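Local coordinates for ribosomal protein S2-related protein (Deinococcus radiodurans, PDB 2JH3) that binds a [4Fe-4S] cluster, has a chelatase-like fold, and may act as a sirohydrochlorin ferrochelatase or related chelatase, at residues L59-Y64 against V375-Y380; E279-L284 against G367-Y372; G292-V297 against Q438-G443. All blocks are in the same frame, centred on the assembly; numbering follows the deposited sequence.

Contact 1. Residues L59-Y64 against V375-Y380; sequences LRTVAY and VIEESY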
# COMPACT_ATOMS: atom_id res chain seq x y z
N LEU A 59 -25.72 5.68 -10.04
CA LEU A 59 -27.19 5.57 -10.10
C LEU A 59 -27.78 4.68 -9.00
O LEU A 59 -28.91 4.87 -8.56
CB LEU A 59 -27.64 5.09 -11.48
CG LEU A 59 -27.57 6.19 -12.57
CD1 LEU A 59 -28.13 5.68 -13.90
CD2 LEU A 59 -28.32 7.42 -12.11
N ARG A 60 -26.97 3.75 -8.51
CA ARG A 60 -27.35 2.88 -7.37
C ARG A 60 -27.32 3.66 -6.05
O ARG A 60 -27.89 3.25 -5.07
CB ARG A 60 -26.38 1.67 -7.35
CG ARG A 60 -25.29 1.84 -6.33
CD ARG A 60 -24.49 0.57 -6.08
NE ARG A 60 -23.31 0.48 -6.94
CZ ARG A 60 -23.16 -0.38 -7.96
NH1 ARG A 60 -24.13 -1.24 -8.25
NH2 ARG A 60 -22.02 -0.38 -8.66
N THR A 61 -26.67 4.82 -6.03
CA THR A 61 -26.65 5.62 -4.86
C THR A 61 -27.81 6.61 -4.77
O THR A 61 -27.92 7.30 -3.76
CB THR A 61 -25.33 6.37 -4.69
OG1 THR A 61 -25.27 7.51 -5.53
CG2 THR A 61 -24.14 5.46 -4.95
N VAL A 62 -28.64 6.75 -5.81
CA VAL A 62 -29.63 7.82 -5.83
C VAL A 62 -30.88 7.36 -5.08
O VAL A 62 -31.30 6.21 -5.20
CB VAL A 62 -29.93 8.42 -7.26
CG1 VAL A 62 -28.68 8.52 -8.12
CG2 VAL A 62 -30.89 7.69 -7.91
N ALA A 63 -31.41 8.26 -4.28
CA ALA A 63 -32.40 7.98 -3.34
C ALA A 63 -33.80 7.93 -3.94
O ALA A 63 -34.65 7.22 -3.40
CB ALA A 63 -32.35 9.01 -2.20
N TYR A 64 -33.99 8.62 -5.08
CA TYR A 64 -35.31 8.86 -5.73
C TYR A 64 -35.38 8.28 -7.12
O TYR A 64 -34.39 7.82 -7.67
CB TYR A 64 -35.64 10.34 -5.74
CG TYR A 64 -35.45 10.91 -4.35
CD1 TYR A 64 -36.15 10.38 -3.29
CD2 TYR A 64 -34.53 11.93 -4.10
CE1 TYR A 64 -35.96 10.87 -2.02
CE2 TYR A 64 -34.31 12.41 -2.82
CZ TYR A 64 -35.06 11.87 -1.79
OH TYR A 64 -34.91 12.32 -0.51
N VAL A 375 -20.67 1.40 -1.15
CA VAL A 375 -20.40 0.29 -0.29
C VAL A 375 -21.68 -0.16 0.45
O VAL A 375 -21.92 -1.33 0.62
CB VAL A 375 -19.21 0.63 0.66
CG1 VAL A 375 -19.07 -0.35 1.75
CG2 VAL A 375 -17.90 0.71 -0.12
N ILE A 376 -22.45 0.77 0.99
CA ILE A 376 -23.66 0.39 1.74
C ILE A 376 -24.70 -0.39 0.89
O ILE A 376 -25.14 -1.48 1.25
CB ILE A 376 -24.33 1.66 2.42
CG1 ILE A 376 -23.51 2.19 3.62
CG2 ILE A 376 -25.78 1.37 2.76
CD1 ILE A 376 -22.92 1.30 4.41
N GLU A 377 -24.97 0.14 -0.29
CA GLU A 377 -25.94 -0.38 -1.22
C GLU A 377 -25.50 -1.74 -1.80
O GLU A 377 -26.30 -2.65 -1.97
CB GLU A 377 -26.04 0.65 -2.36
CG GLU A 377 -26.65 2.03 -1.96
CD GLU A 377 -25.64 3.13 -1.65
OE1 GLU A 377 -24.49 2.81 -1.42
OE2 GLU A 377 -26.04 4.31 -1.57
N GLU A 378 -24.23 -1.86 -2.16
CA GLU A 378 -23.66 -3.13 -2.68
C GLU A 378 -23.60 -4.20 -1.68
O GLU A 378 -23.94 -5.35 -1.97
CB GLU A 378 -22.27 -2.89 -3.25
CG GLU A 378 -22.38 -2.16 -4.49
CD GLU A 378 -21.03 -1.79 -5.09
OE1 GLU A 378 -19.98 -1.87 -4.40
OE2 GLU A 378 -21.02 -1.34 -6.28
N SER A 379 -23.16 -3.85 -0.47
CA SER A 379 -23.12 -4.80 0.61
C SER A 379 -24.53 -5.34 0.96
O SER A 379 -24.72 -6.57 1.16
CB SER A 379 -22.43 -4.19 1.84
OG SER A 379 -21.01 -3.95 1.55
N TYR A 380 -25.52 -4.42 0.99
CA TYR A 380 -26.92 -4.74 1.27
C TYR A 380 -27.43 -5.71 0.23
O TYR A 380 -28.06 -6.73 0.54
CB TYR A 380 -27.79 -3.50 1.29
CG TYR A 380 -29.22 -3.82 1.63
CD1 TYR A 380 -29.58 -4.01 2.92
CD2 TYR A 380 -30.21 -3.95 0.61
CE1 TYR A 380 -30.91 -4.35 3.26
CE2 TYR A 380 -31.53 -4.26 0.93
CZ TYR A 380 -31.86 -4.50 2.26
OH TYR A 380 -33.19 -4.81 2.64
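The loop between strands 43-48 and 66-71 of the first CbiX unit meets helix 375-383, with R60 and T61 set against E377 and E378. R60 crosses E378 at about a right angle. Its chain bends at chi3 (92°), which swings the guanidinium across the carboxylate. E378 OE2 comes over one guanidinium face, the two planes being 62° apart. R60 NH2 and E378 OE2 form a salt bridge at 2.8 Å, although the position of OE2 is less certain. Nearer the backbone, R60 CD rests on E378 CG at 3.8 Å. The helix belongs to the DR2241 stabilising domain, so this pair ties a chelatase-type unit to one of the added domains. The side chain of E378 lies about 8 Å from the iron-sulfur cluster, and OE1 has a long, weak ion pair with R427 of the cluster pocket. E377 crosses T61 at a slant. E377 CG lies 3.6 Å from R60 O. The bend at chi2 (97°) turns the carboxylate toward T61, with E377 OE2 3.6 Å from T61 CA. T61 OG1 bonds back to V58 O in its own loop.

Contact 2. Residues E279-L284 against G367-Y372; sequences EAWAAL and GLELLY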
# COMPACT_ATOMS: atom_id res chain seq x y z
N GLU A 279 -34.12 0.62 1.63
CA GLU A 279 -33.85 -0.53 2.49
C GLU A 279 -32.42 -0.60 3.01
O GLU A 279 -32.17 -0.92 4.17
CB GLU A 279 -34.17 -1.81 1.73
CG GLU A 279 -35.67 -2.05 1.53
CD GLU A 279 -35.96 -3.32 0.73
OE1 GLU A 279 -35.19 -4.29 0.79
OE2 GLU A 279 -36.93 -3.30 -0.00
N ALA A 280 -31.45 -0.34 2.11
CA ALA A 280 -30.05 -0.43 2.48
C ALA A 280 -29.70 0.61 3.52
O ALA A 280 -29.00 0.33 4.49
CB ALA A 280 -29.18 -0.37 1.31
N TRP A 281 -30.31 1.78 3.42
CA TRP A 281 -30.04 2.79 4.43
C TRP A 281 -30.76 2.51 5.72
O TRP A 281 -30.26 2.88 6.77
CB TRP A 281 -30.21 4.22 3.84
CG TRP A 281 -29.05 4.41 2.88
CD1 TRP A 281 -29.06 4.21 1.57
CD2 TRP A 281 -27.71 4.78 3.23
NE1 TRP A 281 -27.83 4.47 1.04
CE2 TRP A 281 -26.96 4.78 2.06
CE3 TRP A 281 -27.07 5.05 4.44
CZ2 TRP A 281 -25.60 5.07 2.04
CZ3 TRP A 281 -25.71 5.35 4.44
CH2 TRP A 281 -25.00 5.37 3.24
N ALA A 282 -31.90 1.82 5.67
CA ALA A 282 -32.53 1.33 6.92
C ALA A 282 -31.62 0.32 7.63
O ALA A 282 -31.50 0.30 8.91
CB ALA A 282 -33.88 0.71 6.65
N ALA A 283 -30.98 -0.54 6.86
CA ALA A 283 -30.01 -1.48 7.44
C ALA A 283 -28.82 -0.76 8.10
O ALA A 283 -28.31 -1.09 9.21
CB ALA A 283 -29.50 -2.39 6.39
N LEU A 284 -28.36 0.27 7.42
CA LEU A 284 -27.20 1.02 7.94
C LEU A 284 -27.57 1.72 9.24
O LEU A 284 -26.81 1.66 10.16
CB LEU A 284 -26.71 2.04 6.89
CG LEU A 284 -25.52 2.99 7.21
CD1 LEU A 284 -25.84 4.16 8.10
CD2 LEU A 284 -24.38 2.26 7.85
N GLY A 367 -22.59 11.62 4.47
CA GLY A 367 -21.33 11.32 5.05
C GLY A 367 -20.70 10.02 4.65
O GLY A 367 -19.59 9.97 4.14
N LEU A 368 -21.48 8.98 4.79
CA LEU A 368 -21.05 7.63 4.44
C LEU A 368 -20.98 7.38 2.96
O LEU A 368 -20.09 6.66 2.54
CB LEU A 368 -21.98 6.59 5.11
CG LEU A 368 -21.66 5.82 6.42
CD1 LEU A 368 -20.28 6.02 7.05
CD2 LEU A 368 -22.67 5.91 7.44
N GLU A 369 -21.88 7.99 2.18
CA GLU A 369 -21.80 7.92 0.75
C GLU A 369 -20.60 8.64 0.13
O GLU A 369 -20.05 8.13 -0.87
CB GLU A 369 -23.06 8.44 0.08
CG GLU A 369 -23.13 7.96 -1.36
CD GLU A 369 -23.62 6.52 -1.42
OE1 GLU A 369 -24.84 6.34 -1.14
OE2 GLU A 369 -22.84 5.58 -1.69
N LEU A 370 -20.19 9.79 0.65
CA LEU A 370 -19.00 10.39 0.16
C LEU A 370 -17.70 9.68 0.65
O LEU A 370 -16.67 9.80 0.01
CB LEU A 370 -18.98 11.89 0.51
CG LEU A 370 -20.08 12.79 -0.08
CD1 LEU A 370 -20.02 14.21 0.43
CD2 LEU A 370 -20.16 12.75 -1.66
N LEU A 371 -17.73 9.09 1.83
CA LEU A 371 -16.58 8.45 2.45
C LEU A 371 -16.26 7.12 1.78
O LEU A 371 -15.12 6.80 1.41
CB LEU A 371 -16.89 8.17 3.90
CG LEU A 371 -15.80 7.36 4.66
CD1 LEU A 371 -14.53 8.06 4.79
CD2 LEU A 371 -16.30 7.07 6.06
N TYR A 372 -17.32 6.33 1.60
CA TYR A 372 -17.21 5.02 0.98
C TYR A 372 -18.33 4.80 -0.06
O TYR A 372 -19.27 4.05 0.16
CB TYR A 372 -17.29 3.90 2.04
CG TYR A 372 -16.06 3.55 2.90
CD1 TYR A 372 -14.84 3.19 2.30
CD2 TYR A 372 -16.15 3.49 4.28
CE1 TYR A 372 -13.78 2.82 3.05
CE2 TYR A 372 -15.05 3.12 5.06
CZ TYR A 372 -13.87 2.72 4.43
OH TYR A 372 -12.70 2.35 5.11
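The indole of W281 meets L368 with its rim. L368 CB lies at the ring edge, in plane, 3.8 Å from W281 CH2 and 4.0 Å from W281 CZ3. The carboxylate of E369 comes up obliquely, its plane turned 74° from the ring, with E369 OE1 3.5 Å from W281 CZ2. The H277 ring also meets the indole. E369 CG lies anti to the backbone N (chi1 -162°), and the chain then bends at chi2, which carries OE1 to the indole while OE2 accepts from A374 N. W281 NE1 donates to E377 OE2. E369 OE1 is modelled very close to that same oxygen, though the exact spacing is doubtful. These side chains bridge helices 275-290 and 361-371 of the DR2241 stabilising domain. The axes of the two short segments lie 102° apart and come no nearer than 13.1 Å, so the helices meet through side chains, not backbones. L284 and L368 reach toward each other tip to tip. L284 CG is opposite its backbone N, which sends L284 CD1 out to L368 CD2 at 3.7 Å. I376 of helix 375-383 packs on both W281 and L284, and L368 also touches L299 of strand 297-302. With an alanine in place of W281, the rim contact to L368 CB would be gone and E377 OE2 would probably be left without its indole N-H donor.

Contact 3. Residues G292-V297 against Q438-G443; sequences GRLGEV and QTIFSG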
# COMPACT_ATOMS: atom_id res chain seq x y z
N GLY A 292 -20.86 0.14 15.10
CA GLY A 292 -20.38 -0.90 14.19
C GLY A 292 -19.12 -0.44 13.56
O GLY A 292 -18.68 0.69 13.79
N ARG A 293 -18.54 -1.32 12.76
CA ARG A 293 -17.35 -1.05 11.99
C ARG A 293 -17.59 -1.32 10.52
O ARG A 293 -18.18 -2.34 10.17
CB ARG A 293 -16.23 -1.95 12.48
CG ARG A 293 -15.79 -1.71 13.87
CD ARG A 293 -15.11 -2.95 14.51
NE ARG A 293 -14.91 -2.68 15.93
CZ ARG A 293 -13.96 -1.93 16.45
NH1 ARG A 293 -12.92 -1.49 15.72
NH2 ARG A 293 -13.99 -1.71 17.77
N LEU A 294 -17.15 -0.41 9.66
CA LEU A 294 -17.33 -0.50 8.23
C LEU A 294 -15.98 -0.28 7.61
O LEU A 294 -15.43 0.83 7.73
CB LEU A 294 -18.31 0.63 7.74
CG LEU A 294 -19.72 0.74 8.33
CD1 LEU A 294 -20.62 1.77 7.59
CD2 LEU A 294 -20.46 -0.59 8.26
N GLY A 295 -15.36 -1.31 7.02
CA GLY A 295 -14.00 -1.14 6.47
C GLY A 295 -13.08 -0.70 7.59
O GLY A 295 -12.93 -1.37 8.60
N GLU A 296 -12.45 0.47 7.41
CA GLU A 296 -11.51 1.02 8.35
C GLU A 296 -12.11 2.13 9.23
O GLU A 296 -11.35 2.86 9.90
CB GLU A 296 -10.35 1.64 7.59
CG GLU A 296 -9.36 0.65 6.90
CD GLU A 296 -8.07 1.39 6.34
OE1 GLU A 296 -8.18 2.04 5.27
OE2 GLU A 296 -6.96 1.23 6.92
N VAL A 297 -13.43 2.17 9.31
CA VAL A 297 -14.16 3.17 10.08
C VAL A 297 -15.00 2.61 11.20
O VAL A 297 -15.68 1.59 11.05
CB VAL A 297 -15.03 4.07 9.14
CG1 VAL A 297 -15.90 5.08 9.89
CG2 VAL A 297 -14.09 4.83 8.29
N GLN A 438 -19.90 -13.18 3.96
CA GLN A 438 -20.38 -12.28 5.01
C GLN A 438 -19.89 -10.87 4.72
O GLN A 438 -18.69 -10.67 4.41
CB GLN A 438 -19.83 -12.68 6.34
CG GLN A 438 -20.45 -13.98 6.96
CD GLN A 438 -19.66 -14.44 8.15
OE1 GLN A 438 -18.49 -14.86 8.03
NE2 GLN A 438 -20.28 -14.39 9.32
N THR A 439 -20.78 -9.89 4.81
CA THR A 439 -20.42 -8.50 4.62
C THR A 439 -20.42 -7.72 5.92
O THR A 439 -20.70 -8.25 7.00
CB THR A 439 -21.35 -7.73 3.69
OG1 THR A 439 -22.57 -7.48 4.37
CG2 THR A 439 -21.60 -8.45 2.38
N ILE A 440 -20.13 -6.41 5.80
CA ILE A 440 -20.32 -5.52 6.91
C ILE A 440 -21.60 -5.68 7.66
O ILE A 440 -21.61 -5.51 8.92
CB ILE A 440 -20.18 -4.01 6.45
CG1 ILE A 440 -21.20 -3.66 5.40
CG2 ILE A 440 -18.71 -3.82 6.04
CD1 ILE A 440 -21.18 -2.12 5.04
N PHE A 441 -22.65 -5.97 6.92
CA PHE A 441 -23.96 -6.20 7.57
C PHE A 441 -24.09 -7.49 8.39
O PHE A 441 -25.01 -7.58 9.27
CB PHE A 441 -25.07 -6.09 6.55
CG PHE A 441 -25.28 -4.68 6.07
CD1 PHE A 441 -25.57 -3.66 6.97
CD2 PHE A 441 -25.17 -4.37 4.79
CE1 PHE A 441 -25.71 -2.38 6.54
CE2 PHE A 441 -25.29 -3.07 4.35
CZ PHE A 441 -25.56 -2.08 5.21
N SER A 442 -23.19 -8.45 8.18
CA SER A 442 -23.05 -9.61 9.07
C SER A 442 -22.00 -9.41 10.16
O SER A 442 -21.55 -10.38 10.77
CB SER A 442 -22.69 -10.88 8.32
OG SER A 442 -23.68 -11.10 7.33
N GLY A 443 -21.54 -8.21 10.37
CA GLY A 443 -20.56 -7.92 11.39
C GLY A 443 -19.11 -8.15 10.99
O GLY A 443 -18.21 -8.13 11.86
O HOH W 1 -19.48 -4.77 10.33
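I440 packs against L294, and nearly every carbon of its side chain has a neighbour. I440 CB is 3.9 Å from L294 CD2. I440 CG2 faces the G295 backbone, 4.3 Å from G295 N. At chi1 60°, I440 CG1 sits between the backbone N and the carbonyl carbon, 4.1 Å above the plane of the ring of the following residue, F441, and offset toward its rim. CG1 also touches S379 of helix 375-383. The tip, I440 CD1, meets L294 CD2 at 3.6 Å. L294 lies at the end of strand 292-294, an outermost strand, within this chain, of a mixed sheet, and begins the type II' turn that leads into strand 297-302. G295 takes the positive phi of this turn. L294 and V297 pair through both backbone N-H and C=O groups, closing a two-residue beta-hairpin. The segment 438-443 belongs to the cluster-binding domain. In it, T439 OG1 accepts from F441 N at 3.0 Å in an ST turn and is also bonded to E383 OE2. A water bridges the two segments, donating to R293 O at 2.8 Å and to I440 O at 2.7 Å. R293 NH2 forms a salt bridge with E314. The segments also reach the second subunit: E296 OE2 pairs with R349 of the second subunit, and Q438 OE1 accepts from A317 N of that subunit.

In the fold
From the N terminus, residues 59-64 of the first CbiX unit come first. Their partner, 375-380, follows only after the second CbiX unit and most of the stabilising domain, so contact 1 closes a loop of more than 300 residues. Contact 2 is nested inside it, joining helix 275-290 to helix 361-371 within the stabilising domain. Contact 3 starts inside both loops, at 292-297, and ends beyond them, at 438-443, so it crosses the other two. It links the stabilising domain to the cluster-binding domain. Helix 375-383, one side of contact 1, also touches the other two: Y380 packs on A280 of contact 2, and the I376 backbone on the F441 ring of contact 3. Y372 OH bonds E296 N between contacts 2 and 3.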